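Local structure of N-acetylmuramoyl-L-alanine amidase amiD (Escherichia coli, 3D2Y) at residues A[178-189]-A[249-258]; A[130-138]-A[166-176]. The protein hydrolyses, as a zinc-dependent amidase linked to the outer membrane, the bond between N-acetylmuramoyl residues and L-amino acids in cell-wall glycopeptides. All blocks are in the same frame, centred on the assembly; numbering follows the deposited sequence.

Contact 1: A[178-189]-A[249-258]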
loop_
_atom_site.group_PDB
_atom_site.type_symbol
_atom_site.label_atom_id
_atom_site.label_comp_id
_atom_site.label_asym_id
_atom_site.label_seq_id
_atom_site.Cartn_x
_atom_site.Cartn_y
_atom_site.Cartn_z
ATOM N N ALA A 178 6.922 -5.743 -1.408
ATOM C CA ALA A 178 7.032 -7.212 -1.236
ATOM C C ALA A 178 6.714 -7.959 -2.533
ATOM O O ALA A 178 5.814 -7.593 -3.296
ATOM C CB ALA A 178 6.049 -7.672 -0.138
ATOM N N TRP A 179 7.470 -9.004 -2.805
ATOM C CA TRP A 179 7.101 -9.915 -3.912
ATOM C C TRP A 179 7.658 -11.283 -3.562
ATOM O O TRP A 179 8.776 -11.349 -3.050
ATOM C CB TRP A 179 7.647 -9.409 -5.246
ATOM C CG TRP A 179 6.949 -9.997 -6.430
ATOM C CD1 TRP A 179 7.393 -11.043 -7.217
ATOM C CD2 TRP A 179 5.663 -9.619 -6.951
ATOM N NE1 TRP A 179 6.467 -11.310 -8.215
ATOM C CE2 TRP A 179 5.393 -10.468 -8.056
ATOM C CE3 TRP A 179 4.708 -8.649 -6.588
ATOM C CZ2 TRP A 179 4.211 -10.356 -8.828
ATOM C CZ3 TRP A 179 3.528 -8.566 -7.334
ATOM C CH2 TRP A 179 3.292 -9.416 -8.435
ATOM N N PRO A 180 6.879 -12.363 -3.826
ATOM C CA PRO A 180 7.287 -13.728 -3.519
ATOM C C PRO A 180 8.398 -14.235 -4.459
ATOM O O PRO A 180 8.474 -13.814 -5.631
ATOM C CB PRO A 180 5.992 -14.523 -3.715
ATOM C CG PRO A 180 5.240 -13.769 -4.720
ATOM C CD PRO A 180 5.545 -12.328 -4.459
ATOM N N ASP A 181 9.267 -15.105 -3.937
ATOM C CA ASP A 181 10.263 -15.751 -4.786
ATOM C C ASP A 181 9.558 -16.800 -5.634
ATOM O O ASP A 181 8.868 -17.682 -5.101
ATOM C CB ASP A 181 11.387 -16.369 -3.946
ATOM C CG ASP A 181 12.223 -15.314 -3.207
ATOM O OD1 ASP A 181 12.174 -14.110 -3.571
ATOM O OD2 ASP A 181 12.933 -15.694 -2.243
ATOM N N ALA A 182 9.728 -16.689 -6.953
ATOM C CA ALA A 182 9.024 -17.516 -7.942
ATOM C C ALA A 182 9.201 -19.021 -7.729
ATOM O O ALA A 182 8.242 -19.782 -7.870
ATOM C CB ALA A 182 9.446 -17.124 -9.339
ATOM N N GLN A 183 10.411 -19.441 -7.368
ATOM C CA GLN A 183 10.672 -20.859 -7.073
ATOM C C GLN A 183 9.891 -21.328 -5.834
ATOM O O GLN A 183 9.439 -22.474 -5.770
ATOM C CB GLN A 183 12.177 -21.129 -6.891
ATOM C CG GLN A 183 13.027 -20.792 -8.108
ATOM C CD GLN A 183 12.969 -21.859 -9.192
ATOM O OE1 GLN A 183 13.543 -22.944 -9.045
ATOM N NE2 GLN A 183 12.290 -21.551 -10.296
ATOM N N ARG A 184 9.712 -20.438 -4.861
ATOM C CA ARG A 184 8.923 -20.790 -3.686
ATOM C C ARG A 184 7.400 -20.832 -3.974
ATOM O O ARG A 184 6.689 -21.649 -3.397
ATOM C CB ARG A 184 9.274 -19.888 -2.501
ATOM C CG ARG A 184 10.756 -19.860 -2.167
ATOM C CD ARG A 184 11.303 -21.246 -1.808
ATOM N NE ARG A 184 10.724 -21.810 -0.591
ATOM C CZ ARG A 184 10.730 -23.110 -0.289
ATOM N NH1 ARG A 184 11.251 -23.989 -1.130
ATOM N NH2 ARG A 184 10.193 -23.539 0.842
ATOM N N VAL A 185 6.910 -19.982 -4.878
ATOM C CA VAL A 185 5.497 -20.024 -5.283
ATOM C C VAL A 185 5.237 -21.354 -5.946
ATOM O O VAL A 185 4.261 -22.030 -5.620
ATOM C CB VAL A 185 5.096 -18.881 -6.248
ATOM C CG1 VAL A 185 3.704 -19.136 -6.868
ATOM C CG2 VAL A 185 5.104 -17.545 -5.526
ATOM N N ASN A 186 6.139 -21.737 -6.849
ATOM C CA ASN A 186 6.124 -23.079 -7.461
ATOM C C ASN A 186 6.231 -24.229 -6.443
ATOM O O ASN A 186 5.566 -25.256 -6.583
ATOM C CB ASN A 186 7.201 -23.182 -8.538
ATOM C CG ASN A 186 6.745 -22.606 -9.877
ATOM O OD1 ASN A 186 7.453 -21.805 -10.503
ATOM N ND2 ASN A 186 5.555 -23.012 -10.322
ATOM N N PHE A 187 7.027 -24.032 -5.390
ATOM C CA PHE A 187 7.156 -25.045 -4.359
ATOM C C PHE A 187 5.828 -25.269 -3.648
ATOM O O PHE A 187 5.411 -26.412 -3.461
ATOM C CB PHE A 187 8.293 -24.728 -3.377
ATOM C CG PHE A 187 8.265 -25.569 -2.125
ATOM C CD1 PHE A 187 8.687 -26.901 -2.147
ATOM C CD2 PHE A 187 7.806 -25.035 -0.924
ATOM C CE1 PHE A 187 8.664 -27.677 -0.979
ATOM C CE2 PHE A 187 7.768 -25.803 0.226
ATOM C CZ PHE A 187 8.196 -27.117 0.202
ATOM N N TYR A 188 5.169 -24.174 -3.273
ATOM C CA TYR A 188 3.882 -24.208 -2.581
ATOM C C TYR A 188 2.703 -24.583 -3.478
ATOM O O TYR A 188 1.681 -25.057 -2.984
ATOM C CB TYR A 188 3.619 -22.857 -1.912
ATOM C CG TYR A 188 4.416 -22.715 -0.647
ATOM C CD1 TYR A 188 4.161 -23.546 0.444
ATOM C CD2 TYR A 188 5.453 -21.782 -0.544
ATOM C CE1 TYR A 188 4.875 -23.444 1.606
ATOM C CE2 TYR A 188 6.181 -21.673 0.628
ATOM C CZ TYR A 188 5.888 -22.522 1.694
ATOM O OH TYR A 188 6.590 -22.465 2.874
ATOM N N LEU A 189 2.846 -24.377 -4.785
ATOM C CA LEU A 189 1.833 -24.854 -5.735
ATOM C C LEU A 189 1.645 -26.368 -5.623
ATOM O O LEU A 189 0.518 -26.869 -5.744
ATOM C CB LEU A 189 2.163 -24.448 -7.167
ATOM C CG LEU A 189 1.304 -23.313 -7.739
ATOM C CD1 LEU A 189 1.863 -22.807 -9.060
ATOM C CD2 LEU A 189 -0.157 -23.744 -7.900
ATOM N N ALA A 249 -0.544 -20.266 -2.880
ATOM C CA ALA A 249 0.917 -20.451 -2.945
ATOM C C ALA A 249 1.661 -19.125 -2.804
ATOM O O ALA A 249 2.711 -19.050 -2.154
ATOM C CB ALA A 249 1.321 -21.135 -4.230
ATOM N N ILE A 250 1.091 -18.081 -3.389
ATOM C CA ILE A 250 1.654 -16.730 -3.302
ATOM C C ILE A 250 1.633 -16.245 -1.863
ATOM O O ILE A 250 2.665 -15.760 -1.348
ATOM C CB ILE A 250 0.917 -15.783 -4.280
ATOM C CG1 ILE A 250 1.323 -16.153 -5.735
ATOM C CG2 ILE A 250 1.215 -14.301 -3.967
ATOM C CD1 ILE A 250 0.457 -15.460 -6.808
ATOM N N ALA A 251 0.474 -16.417 -1.210
ATOM C CA ALA A 251 0.283 -16.064 0.193
ATOM C C ALA A 251 1.278 -16.826 1.057
ATOM O O ALA A 251 1.893 -16.235 1.940
ATOM C CB ALA A 251 -1.155 -16.384 0.638
ATOM N N GLU A 252 1.428 -18.131 0.795
ATOM C CA GLU A 252 2.366 -18.988 1.521
ATOM C C GLU A 252 3.813 -18.560 1.359
ATOM O O GLU A 252 4.577 -18.556 2.351
ATOM C CB GLU A 252 2.181 -20.465 1.138
ATOM C CG GLU A 252 0.885 -21.081 1.720
ATOM C CD GLU A 252 0.632 -22.533 1.290
ATOM O OE1 GLU A 252 0.658 -22.822 0.070
ATOM O OE2 GLU A 252 0.423 -23.390 2.190
ATOM N N ALA A 253 4.186 -18.211 0.119
ATOM C CA ALA A 253 5.532 -17.707 -0.184
ATOM C C ALA A 253 5.800 -16.300 0.397
ATOM O O ALA A 253 6.901 -16.046 0.930
ATOM C CB ALA A 253 5.804 -17.733 -1.663
ATOM N N LEU A 254 4.835 -15.383 0.295
ATOM C CA LEU A 254 4.904 -14.125 1.067
ATOM C C LEU A 254 5.101 -14.265 2.581
ATOM O O LEU A 254 5.981 -13.610 3.167
ATOM C CB LEU A 254 3.667 -13.248 0.805
ATOM C CG LEU A 254 3.634 -12.642 -0.597
ATOM C CD1 LEU A 254 2.210 -12.201 -0.869
ATOM C CD2 LEU A 254 4.661 -11.500 -0.768
ATOM N N LEU A 255 4.328 -15.152 3.205
ATOM C CA LEU A 255 4.464 -15.394 4.622
ATOM C C LEU A 255 5.836 -15.988 5.014
ATOM O O LEU A 255 6.456 -15.595 6.006
ATOM C CB LEU A 255 3.300 -16.256 5.139
ATOM C CG LEU A 255 1.985 -15.491 5.316
ATOM C CD1 LEU A 255 0.800 -16.487 5.405
ATOM C CD2 LEU A 255 2.035 -14.511 6.516
ATOM N N GLU A 256 6.305 -16.927 4.227
ATOM C CA GLU A 256 7.637 -17.466 4.404
ATOM C C GLU A 256 8.760 -16.406 4.346
ATOM O O GLU A 256 9.673 -16.374 5.183
ATOM C CB GLU A 256 7.840 -18.562 3.349
ATOM C CG GLU A 256 9.217 -19.141 3.357
ATOM C CD GLU A 256 9.349 -20.237 2.353
ATOM O OE1 GLU A 256 9.161 -21.384 2.740
ATOM O OE2 GLU A 256 9.594 -19.944 1.157
ATOM N N LYS A 257 8.692 -15.534 3.349
ATOM C CA LYS A 257 9.721 -14.524 3.137
ATOM C C LYS A 257 9.665 -13.301 4.074
ATOM O O LYS A 257 10.713 -12.813 4.527
ATOM C CB LYS A 257 9.709 -14.106 1.667
ATOM C CG LYS A 257 10.902 -13.241 1.216
ATOM C CD LYS A 257 10.825 -12.954 -0.279
ATOM C CE LYS A 257 11.917 -11.963 -0.697
ATOM N NZ LYS A 257 11.801 -11.503 -2.130
ATOM N N TYR A 258 8.462 -12.830 4.395
ATOM C CA TYR A 258 8.301 -11.561 5.127
ATOM C C TYR A 258 7.683 -11.712 6.517
ATOM O O TYR A 258 7.668 -10.760 7.318
ATOM C CB TYR A 258 7.448 -10.601 4.310
ATOM C CG TYR A 258 8.048 -10.280 2.978
ATOM C CD1 TYR A 258 9.095 -9.358 2.870
ATOM C CD2 TYR A 258 7.575 -10.898 1.812
ATOM C CE1 TYR A 258 9.689 -9.061 1.625
ATOM C CE2 TYR A 258 8.131 -10.615 0.585
ATOM C CZ TYR A 258 9.199 -9.699 0.491
ATOM O OH TYR A 258 9.730 -9.370 -0.731
HETATM O O HOH W 1 9.071 -16.254 -1.187
#
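R184 and Y188 of helix 182-189 close on E256 of helix 245-258 in a helix-helix packing inside the all-helical C-terminal part of the chain, away from the zinc site. The two axes approach to 8.1 Å at 125°, a spacing consistent with the small residues between them: A249 CB lies 3.4 Å from V185 O, and A253 CB meets V185 CG2. From the loop before helix 182-189, P180 CB also packs on A253 CB. Y188 acts as a knob in the hole formed by A249, E252, A253 and E256. Its ring takes E252 CB over one face in a CH-pi contact, while Y188 OH donates to E256 OE1 at 2.8 Å from above the carboxylate plane. R184, its chain folded at chi2 and chi3, presents NE and NH2 side-on in a two-nitrogen salt bridge, guanidinium and carboxylate planes 19° apart; the R184 NE to E256 OE2 bond of 2.8 Å is nearly straight. Three bonds thus fix the rotation of the E256 carboxylate. Against the same loop, the extended K257 carries NZ to D181 OD1 in a 3.0 Å salt bridge and also donates to W179 O. Y258 receives A178 CB over a ring face, and Y258 OH accepts from W179 N at 3.1 Å.

Contact 2: A[130-138]-A[166-176]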
loop_
_atom_site.group_PDB
_atom_site.type_symbol
_atom_site.label_atom_id
_atom_site.label_comp_id
_atom_site.label_asym_id
_atom_site.label_seq_id
_atom_site.Cartn_x
_atom_site.Cartn_y
_atom_site.Cartn_z
ATOM N N LEU A 130 7.640 8.222 -9.288
ATOM C CA LEU A 130 7.330 7.526 -8.008
ATOM C C LEU A 130 8.501 6.790 -7.392
ATOM O O LEU A 130 8.668 6.838 -6.176
ATOM C CB LEU A 130 6.177 6.562 -8.233
ATOM C CG LEU A 130 5.691 5.711 -7.056
ATOM C CD1 LEU A 130 5.328 6.594 -5.823
ATOM C CD2 LEU A 130 4.558 4.793 -7.509
ATOM N N ILE A 131 9.283 6.085 -8.210
ATOM C CA ILE A 131 10.369 5.207 -7.703
ATOM C C ILE A 131 11.359 5.922 -6.735
ATOM O O ILE A 131 11.500 5.478 -5.621
ATOM C CB ILE A 131 11.060 4.413 -8.897
ATOM C CG1 ILE A 131 10.062 3.386 -9.452
ATOM C CG2 ILE A 131 12.431 3.772 -8.454
ATOM C CD1 ILE A 131 10.453 2.727 -10.866
ATOM N N PRO A 132 12.012 7.039 -7.149
ATOM C CA PRO A 132 12.946 7.726 -6.223
ATOM C C PRO A 132 12.293 8.336 -4.965
ATOM O O PRO A 132 12.933 8.410 -3.918
ATOM C CB PRO A 132 13.594 8.788 -7.102
ATOM C CG PRO A 132 12.588 9.022 -8.188
ATOM C CD PRO A 132 11.990 7.699 -8.471
ATOM N N LEU A 133 11.030 8.737 -5.053
ATOM C CA LEU A 133 10.320 9.268 -3.904
ATOM C C LEU A 133 10.015 8.132 -2.924
ATOM O O LEU A 133 10.296 8.235 -1.724
ATOM C CB LEU A 133 9.030 9.976 -4.361
ATOM C CG LEU A 133 8.053 10.354 -3.226
ATOM C CD1 LEU A 133 8.682 11.384 -2.241
ATOM C CD2 LEU A 133 6.702 10.795 -3.801
ATOM N N ALA A 134 9.474 7.027 -3.431
ATOM C CA ALA A 134 9.256 5.826 -2.565
ATOM C C ALA A 134 10.566 5.336 -1.925
ATOM O O ALA A 134 10.592 5.051 -0.737
ATOM C CB ALA A 134 8.586 4.708 -3.364
ATOM N N LYS A 135 11.650 5.273 -2.705
ATOM C CA LYS A 135 12.941 4.831 -2.174
ATOM C C LYS A 135 13.397 5.734 -1.021
ATOM O O LYS A 135 13.873 5.253 0.003
ATOM C CB LYS A 135 14.013 4.757 -3.282
ATOM C CG LYS A 135 13.762 3.590 -4.246
ATOM C CD LYS A 135 14.774 3.514 -5.366
ATOM C CE LYS A 135 15.798 2.435 -5.078
ATOM N NZ LYS A 135 16.302 1.796 -6.364
ATOM N N ASP A 136 13.231 7.045 -1.181
ATOM C CA ASP A 136 13.684 7.974 -0.175
ATOM C C ASP A 136 12.861 7.777 1.081
ATOM O O ASP A 136 13.410 7.706 2.198
ATOM C CB ASP A 136 13.577 9.423 -0.632
ATOM C CG ASP A 136 14.705 9.842 -1.581
ATOM O OD1 ASP A 136 15.703 9.093 -1.810
ATOM O OD2 ASP A 136 14.569 10.955 -2.103
ATOM N N ILE A 137 11.561 7.637 0.903
ATOM C CA ILE A 137 10.654 7.448 2.042
ATOM C C ILE A 137 10.954 6.177 2.816
ATOM O O ILE A 137 11.103 6.206 4.064
ATOM C CB ILE A 137 9.152 7.517 1.612
ATOM C CG1 ILE A 137 8.852 8.895 1.046
ATOM C CG2 ILE A 137 8.253 7.316 2.845
ATOM C CD1 ILE A 137 7.530 8.926 0.272
ATOM N N ILE A 138 11.081 5.078 2.071
ATOM C CA ILE A 138 11.447 3.768 2.616
ATOM C C ILE A 138 12.805 3.793 3.358
ATOM O O ILE A 138 12.906 3.253 4.453
ATOM C CB ILE A 138 11.417 2.692 1.497
ATOM C CG1 ILE A 138 9.962 2.426 1.063
ATOM C CG2 ILE A 138 12.181 1.444 1.935
ATOM C CD1 ILE A 138 9.802 1.887 -0.337
ATOM N N PHE A 166 -1.720 -1.499 -11.550
ATOM C CA PHE A 166 -0.573 -0.942 -10.825
ATOM C C PHE A 166 0.622 -1.907 -10.833
ATOM O O PHE A 166 0.464 -3.059 -10.429
ATOM C CB PHE A 166 -0.906 -0.509 -9.375
ATOM C CG PHE A 166 0.207 0.268 -8.750
ATOM C CD1 PHE A 166 1.080 -0.337 -7.848
ATOM C CD2 PHE A 166 0.443 1.588 -9.147
ATOM C CE1 PHE A 166 2.182 0.415 -7.318
ATOM C CE2 PHE A 166 1.498 2.317 -8.646
ATOM C CZ PHE A 166 2.369 1.726 -7.705
ATOM N N PRO A 167 1.815 -1.438 -11.300
ATOM C CA PRO A 167 2.949 -2.355 -11.521
ATOM C C PRO A 167 3.791 -2.721 -10.273
ATOM O O PRO A 167 4.942 -2.305 -10.158
ATOM C CB PRO A 167 3.771 -1.614 -12.601
ATOM C CG PRO A 167 3.529 -0.141 -12.305
ATOM C CD PRO A 167 2.137 -0.045 -11.696
ATOM N N TRP A 168 3.192 -3.491 -9.347
ATOM C CA TRP A 168 3.854 -3.891 -8.085
ATOM C C TRP A 168 5.164 -4.659 -8.291
ATOM O O TRP A 168 6.165 -4.382 -7.605
ATOM C CB TRP A 168 2.908 -4.709 -7.214
ATOM C CG TRP A 168 1.799 -3.900 -6.595
ATOM C CD1 TRP A 168 0.495 -3.885 -6.974
ATOM C CD2 TRP A 168 1.924 -2.924 -5.536
ATOM N NE1 TRP A 168 -0.236 -3.000 -6.183
ATOM C CE2 TRP A 168 0.612 -2.413 -5.277
ATOM C CE3 TRP A 168 3.000 -2.461 -4.760
ATOM C CZ2 TRP A 168 0.350 -1.447 -4.292
ATOM C CZ3 TRP A 168 2.744 -1.504 -3.753
ATOM C CH2 TRP A 168 1.412 -1.003 -3.539
ATOM N N GLN A 169 5.150 -5.624 -9.224
ATOM C CA GLN A 169 6.351 -6.421 -9.529
ATOM C C GLN A 169 7.510 -5.550 -10.056
ATOM O O GLN A 169 8.648 -5.707 -9.620
ATOM C CB GLN A 169 6.057 -7.566 -10.510
ATOM C CG GLN A 169 7.034 -8.726 -10.314
ATOM C CD GLN A 169 6.915 -9.820 -11.352
ATOM O OE1 GLN A 169 5.882 -9.984 -12.008
ATOM N NE2 GLN A 169 7.976 -10.602 -11.481
ATOM N N GLN A 170 7.217 -4.635 -10.977
ATOM C CA GLN A 170 8.204 -3.660 -11.430
ATOM C C GLN A 170 8.830 -2.871 -10.269
ATOM O O GLN A 170 10.041 -2.609 -10.254
ATOM C CB GLN A 170 7.571 -2.670 -12.399
ATOM C CG GLN A 170 8.589 -1.800 -13.031
ATOM C CD GLN A 170 8.028 -0.653 -13.808
ATOM O OE1 GLN A 170 8.713 0.350 -13.989
ATOM N NE2 GLN A 170 6.781 -0.764 -14.254
ATOM N N LEU A 171 8.002 -2.463 -9.314
ATOM C CA LEU A 171 8.490 -1.682 -8.186
ATOM C C LEU A 171 9.332 -2.568 -7.296
ATOM O O LEU A 171 10.323 -2.093 -6.735
ATOM C CB LEU A 171 7.346 -1.111 -7.343
ATOM C CG LEU A 171 6.610 0.125 -7.842
ATOM C CD1 LEU A 171 6.050 0.887 -6.649
ATOM C CD2 LEU A 171 7.579 0.957 -8.587
ATOM N N ALA A 172 8.936 -3.842 -7.152
ATOM C CA ALA A 172 9.622 -4.764 -6.274
ATOM C C ALA A 172 11.030 -5.025 -6.775
ATOM O O ALA A 172 11.957 -5.198 -5.985
ATOM C CB ALA A 172 8.836 -6.077 -6.129
ATOM N N GLN A 173 11.181 -5.041 -8.096
ATOM C CA GLN A 173 12.495 -5.200 -8.731
ATOM C C GLN A 173 13.420 -3.997 -8.508
ATOM O O GLN A 173 14.646 -4.130 -8.625
ATOM C CB GLN A 173 12.328 -5.522 -10.208
ATOM C CG GLN A 173 11.719 -6.913 -10.415
ATOM C CD GLN A 173 11.221 -7.146 -11.825
ATOM O OE1 GLN A 173 11.210 -6.236 -12.654
ATOM N NE2 GLN A 173 10.810 -8.381 -12.107
ATOM N N GLN A 174 12.825 -2.849 -8.188
ATOM C CA GLN A 174 13.543 -1.632 -7.775
ATOM C C GLN A 174 13.734 -1.503 -6.233
ATOM O O GLN A 174 14.193 -0.458 -5.718
ATOM C CB GLN A 174 12.832 -0.394 -8.347
ATOM C CG GLN A 174 12.781 -0.344 -9.860
ATOM C CD GLN A 174 14.125 -0.063 -10.468
ATOM O OE1 GLN A 174 14.574 -0.778 -11.360
ATOM N NE2 GLN A 174 14.790 0.984 -9.981
ATOM N N GLY A 175 13.379 -2.562 -5.509
ATOM C CA GLY A 175 13.513 -2.621 -4.046
ATOM C C GLY A 175 12.368 -1.960 -3.305
ATOM O O GLY A 175 12.487 -1.645 -2.113
ATOM N N ILE A 176 11.265 -1.735 -4.019
ATOM C CA ILE A 176 10.055 -1.132 -3.447
ATOM C C ILE A 176 8.896 -2.121 -3.324
ATOM O O ILE A 176 8.194 -2.413 -4.295
ATOM C CB ILE A 176 9.578 0.087 -4.232
ATOM C CG1 ILE A 176 10.739 1.094 -4.425
ATOM C CG2 ILE A 176 8.312 0.728 -3.555
ATOM C CD1 ILE A 176 10.451 2.176 -5.484
#
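I131 and I176 lie at the middle of a buried contact between helix 124-141 of the PGRP-like amidase fold and the short helix 168-173, whose end is a Schellman motif with G175 at the C-prime position. The helix axes stay 11.2 Å apart, so side chains rather than close backbones fill the interface.

Apolar contacts dominate. The CD1 tip of I176 lies against the backbone of the long helix, 3.5 Å from I131 O, and also meets A134 CB and the CG of K135. Its other branch, CG2, reaches CD1 of I138 at 3.7 Å. With CG1 beside its backbone N (chi1 -69°), I131 lays that carbon 3.6 Å from L171 CD2 and leaves CG2 facing I176 CD1. An alanine in place of I131 would be likely to leave L171 CD2 without its closest partner here and to open a gap beside I176. L130 CD2 comes to the edge of the F166 ring, near its plane, 3.8 Å from CZ; F122 meets the same ring edge-to-face.

Polar contacts are concentrated at the helix end. The Schellman turn is closed by I176 N to L171 O and G175 N to A172 O, and L171 O also accepts from Q174 N. The positive phi of G175 (83°) suits glycine. K135, bent at chi3 and chi4, donates from NZ to Q174 O at 3.2 Å, tilted 22° from the carbonyl plane.

Overall arrangement
Both segments of contact 2 are complete before those of contact 1 begin, with a single residue between I176 and A178; the centres of the two contacts lie about 19 Å apart. W179 bridges them: its indole CE2 comes to 3.3 Å from Q169 CG, and its CB packs on A172, which ties the C-terminal helices to helix 168-173. Contact 2 is the one nearer the catalytic centre. The F166 side chain is about 8 Å from that of the zinc ligand D161 and about 7 Å from that of Y36, a substrate-binding residue, whereas contact 1 lies away from these sites. Helix 168-173 thus packs on helix 124-141 in contact 2 and takes W179, from the loop of contact 1, on another part of its surface.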